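Local coordinates for protein geranyltranstransferase (IspA) (Helicobacter pylori, PDB 3LLW) that probably acts as a magnesium-dependent prenyltransferase of the FPP/GGPP synthase family, joining isoprenoid units in terpenoid biosynthesis, at residues V44-K49 and R106-L111. Numbering follows the deposited sequence.
Sequences VLNGGK and RNHPTL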
ATOM      1  N   VAL A  44      10.933 -11.512  -4.373  1.00 38.57           N
ATOM      2  CA  VAL A  44      10.621 -11.041  -5.731  1.00 43.91           C
ATOM      3  C   VAL A  44      11.623 -11.673  -6.698  1.00 49.96           C
ATOM      4  O   VAL A  44      11.252 -12.116  -7.787  1.00 50.56           O
ATOM      5  CB  VAL A  44      10.671  -9.489  -5.871  1.00 39.28           C
ATOM      6  CG1 VAL A  44      10.069  -9.033  -7.220  1.00 37.33           C
ATOM      7  CG2 VAL A  44       9.950  -8.825  -4.722  1.00 29.62           C
ATOM      8  N   LEU A  45      12.889 -11.726  -6.276  1.00 55.61           N
ATOM      9  CA  LEU A  45      13.959 -12.309  -7.092  1.00 59.15           C
ATOM     10  C   LEU A  45      13.776 -13.801  -7.264  1.00 55.51           C
ATOM     11  O   LEU A  45      13.951 -14.332  -8.357  1.00 58.53           O
ATOM     12  CB  LEU A  45      15.337 -12.029  -6.485  1.00 55.80           C
ATOM     13  CG  LEU A  45      15.802 -10.572  -6.496  1.00 65.26           C
ATOM     14  CD1 LEU A  45      17.091 -10.404  -5.716  1.00 59.92           C
ATOM     15  CD2 LEU A  45      15.969 -10.053  -7.919  1.00 66.63           C
ATOM     16  N   ASN A  46      13.395 -14.459  -6.178  1.00 61.43           N
ATOM     17  CA  ASN A  46      13.299 -15.910  -6.128  1.00 63.69           C
ATOM     18  C   ASN A  46      11.963 -16.440  -6.636  1.00 64.61           C
ATOM     19  O   ASN A  46      11.773 -17.651  -6.724  1.00 68.54           O
ATOM     20  CB  ASN A  46      13.522 -16.409  -4.691  1.00 68.86           C
ATOM     21  CG  ASN A  46      14.995 -16.412  -4.268  1.00 77.23           C
ATOM     22  OD1 ASN A  46      15.353 -17.067  -3.288  1.00 79.41           O
ATOM     23  ND2 ASN A  46      15.843 -15.680  -4.991  1.00 81.85           N
ATOM     24  N   GLY A  47      11.027 -15.550  -6.958  1.00 63.48           N
ATOM     25  CA  GLY A  47       9.710 -15.992  -7.421  1.00 68.07           C
ATOM     26  C   GLY A  47       9.728 -16.313  -8.903  1.00 70.03           C
ATOM     27  O   GLY A  47      10.731 -16.796  -9.442  1.00 66.20           O
ATOM     28  N   GLY A  48       8.595 -16.091  -9.556  1.00 71.70           N
ATOM     29  CA  GLY A  48       8.635 -15.685 -10.949  1.00 73.11           C
ATOM     30  C   GLY A  48       8.452 -16.552 -12.170  1.00 70.41           C
ATOM     31  O   GLY A  48       9.425 -17.022 -12.757  1.00 75.47           O
ATOM     32  N   LYS A  49       7.201 -16.717 -12.582  1.00 66.62           N
ATOM     33  CA  LYS A  49       6.904 -16.971 -13.983  1.00 62.36           C
ATOM     34  C   LYS A  49       6.520 -15.648 -14.656  1.00 57.47           C
ATOM     35  O   LYS A  49       6.516 -15.555 -15.883  1.00 57.41           O
ATOM     36  CB  LYS A  49       5.821 -18.042 -14.146  1.00 67.46           C
ATOM     37  CG  LYS A  49       6.371 -19.439 -14.448  1.00 77.46           C
ATOM     38  CD  LYS A  49       6.279 -19.766 -15.939  1.00 87.79           C
ATOM     39  CE  LYS A  49       7.569 -20.381 -16.472  1.00 91.27           C
ATOM     40  NZ  LYS A  49       8.641 -19.348 -16.656  1.00 88.23           N
ATOM     41  N   ARG A 106       8.677 -22.397  -4.019  1.00 52.51           N
ATOM     42  CA  ARG A 106       9.538 -22.821  -5.128  1.00 51.82           C
ATOM     43  C   ARG A 106      10.864 -23.445  -4.644  1.00 45.09           C
ATOM     44  O   ARG A 106      11.928 -23.162  -5.198  1.00 46.10           O
ATOM     45  CB  ARG A 106       9.807 -21.656  -6.088  1.00 46.86           C
ATOM     46  CG  ARG A 106       8.564 -21.005  -6.681  1.00 60.15           C
ATOM     47  CD  ARG A 106       8.927 -19.927  -7.732  1.00 54.89           C
ATOM     48  NE  ARG A 106       9.534 -20.493  -8.947  1.00 68.38           N
ATOM     49  CZ  ARG A 106      10.812 -20.343  -9.305  1.00 73.50           C
ATOM     50  NH1 ARG A 106      11.653 -19.637  -8.555  1.00 74.85           N
ATOM     51  NH2 ARG A 106      11.257 -20.901 -10.424  1.00 73.52           N
ATOM     52  N   ASN A 107      10.787 -24.267  -3.596  1.00 50.29           N
ATOM     53  CA  ASN A 107      11.957 -24.919  -2.973  1.00 55.26           C
ATOM     54  C   ASN A 107      13.038 -23.955  -2.409  1.00 60.66           C
ATOM     55  O   ASN A 107      14.214 -24.334  -2.233  1.00 60.87           O
ATOM     56  CB  ASN A 107      12.566 -25.984  -3.915  1.00 53.20           C
ATOM     57  CG  ASN A 107      13.211 -27.142  -3.157  1.00 56.79           C
ATOM     58  OD1 ASN A 107      12.670 -27.631  -2.168  1.00 57.10           O
ATOM     59  ND2 ASN A 107      14.380 -27.578  -3.622  1.00 57.71           N
ATOM     60  N   HIS A 108      12.622 -22.716  -2.129  1.00 61.08           N
ATOM     61  CA  HIS A 108      13.444 -21.700  -1.467  1.00 61.19           C
ATOM     62  C   HIS A 108      12.810 -21.436  -0.115  1.00 58.60           C
ATOM     63  O   HIS A 108      11.589 -21.506  -0.004  1.00 59.13           O
ATOM     64  CB  HIS A 108      13.434 -20.390  -2.253  1.00 67.04           C
ATOM     65  CG  HIS A 108      14.221 -20.427  -3.525  1.00 81.58           C
ATOM     66  ND1 HIS A 108      15.600 -20.407  -3.548  1.00 92.78           N
ATOM     67  CD2 HIS A 108      13.822 -20.443  -4.819  1.00 90.51           C
ATOM     68  CE1 HIS A 108      16.016 -20.428  -4.802  1.00 96.83           C
ATOM     69  NE2 HIS A 108      14.958 -20.448  -5.593  1.00 97.40           N
ATOM     70  N   PRO A 109      13.620 -21.141   0.925  1.00 57.02           N
ATOM     71  CA  PRO A 109      12.997 -20.778   2.211  1.00 52.99           C
ATOM     72  C   PRO A 109      12.140 -19.513   2.108  1.00 48.86           C
ATOM     73  O   PRO A 109      12.514 -18.558   1.418  1.00 44.18           O
ATOM     74  CB  PRO A 109      14.194 -20.526   3.142  1.00 49.19           C
ATOM     75  CG  PRO A 109      15.366 -21.186   2.483  1.00 59.31           C
ATOM     76  CD  PRO A 109      15.095 -21.134   1.000  1.00 59.49           C
ATOM     77  N   THR A 110      10.988 -19.532   2.769  1.00 43.75           N
ATOM     78  CA  THR A 110      10.171 -18.337   2.924  1.00 52.70           C
ATOM     79  C   THR A 110      10.761 -17.446   4.026  1.00 53.77           C
ATOM     80  O   THR A 110      11.589 -17.904   4.829  1.00 49.43           O
ATOM     81  CB  THR A 110       8.719 -18.690   3.254  1.00 52.08           C
ATOM     82  OG1 THR A 110       8.702 -19.581   4.367  1.00 51.91           O
ATOM     83  CG2 THR A 110       8.045 -19.358   2.059  1.00 55.14           C
ATOM     84  N   LEU A 111      10.328 -16.184   4.068  1.00 45.14           N
ATOM     85  CA  LEU A 111      10.899 -15.211   4.998  1.00 46.59           C
ATOM     86  C   LEU A 111      10.807 -15.542   6.493  1.00 49.51           C
ATOM     87  O   LEU A 111      11.731 -15.232   7.247  1.00 45.71           O
ATOM     88  CB  LEU A 111      10.352 -13.811   4.726  1.00 43.02           C
ATOM     89  CG  LEU A 111      10.701 -13.205   3.371  1.00 45.95           C
ATOM     90  CD1 LEU A 111       9.861 -11.958   3.105  1.00 48.49           C
ATOM     91  CD2 LEU A 111      12.180 -12.866   3.305  1.00 45.41           C
TER
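Arg-106, at the turn of a small antiparallel hairpin (104-105 with 108-109), reaches across to the Gly-47/Gly-48 loop after helix 36-45. Its chain starts with CG beside the backbone N, runs extended through chi2 and bends at chi3 (68°), bringing NH1 to the main chain. This short polar contact is the one hydrogen bond here, Arg-106 NH1 to Asn-46 O at 2.7 Å. The acceptor sits at the guanidinium edge, but the bond is bent (135° at the hydrogen) and NH1 stands above the carbonyl plane. Gly-47 O lies over a guanidinium face, too badly angled to bond.

The packing centres on Asn-46, the most covered residue. Asn-46 CB makes a CH-pi contact over the His-108 ring, 4.3 Å from its centroid. Asn-46 OD1 rests above the same ring near its rim, 3.4 Å from His-108 ND1 without bonding it; amide and ring planes are 39° apart. The solvent side is looser: Arg-106 is exposed, and Gly-48 N only grazes Arg-106 CD (4.3 Å).

Buried Val-44 and Leu-111 do not meet, but both pack on helices 73-94 and 117-137, which underlie both segments. Arg-106 lies about 12 Å, side chain to side chain, from Asp-94, a Mg(2+) ligand, though no metal is bound to this chain. In this mainly helical prenyltransferase fold the hairpin follows the first Asp-rich motif (Asp-94, Asp-100), and Gly-48, Lys-49 and Arg-50 match the Gly-Lys-Arg sequence that helps bind diphosphate in relatives; a sulfate near Gly-48, probably from the crystallisation liquor, is consistent with such a site.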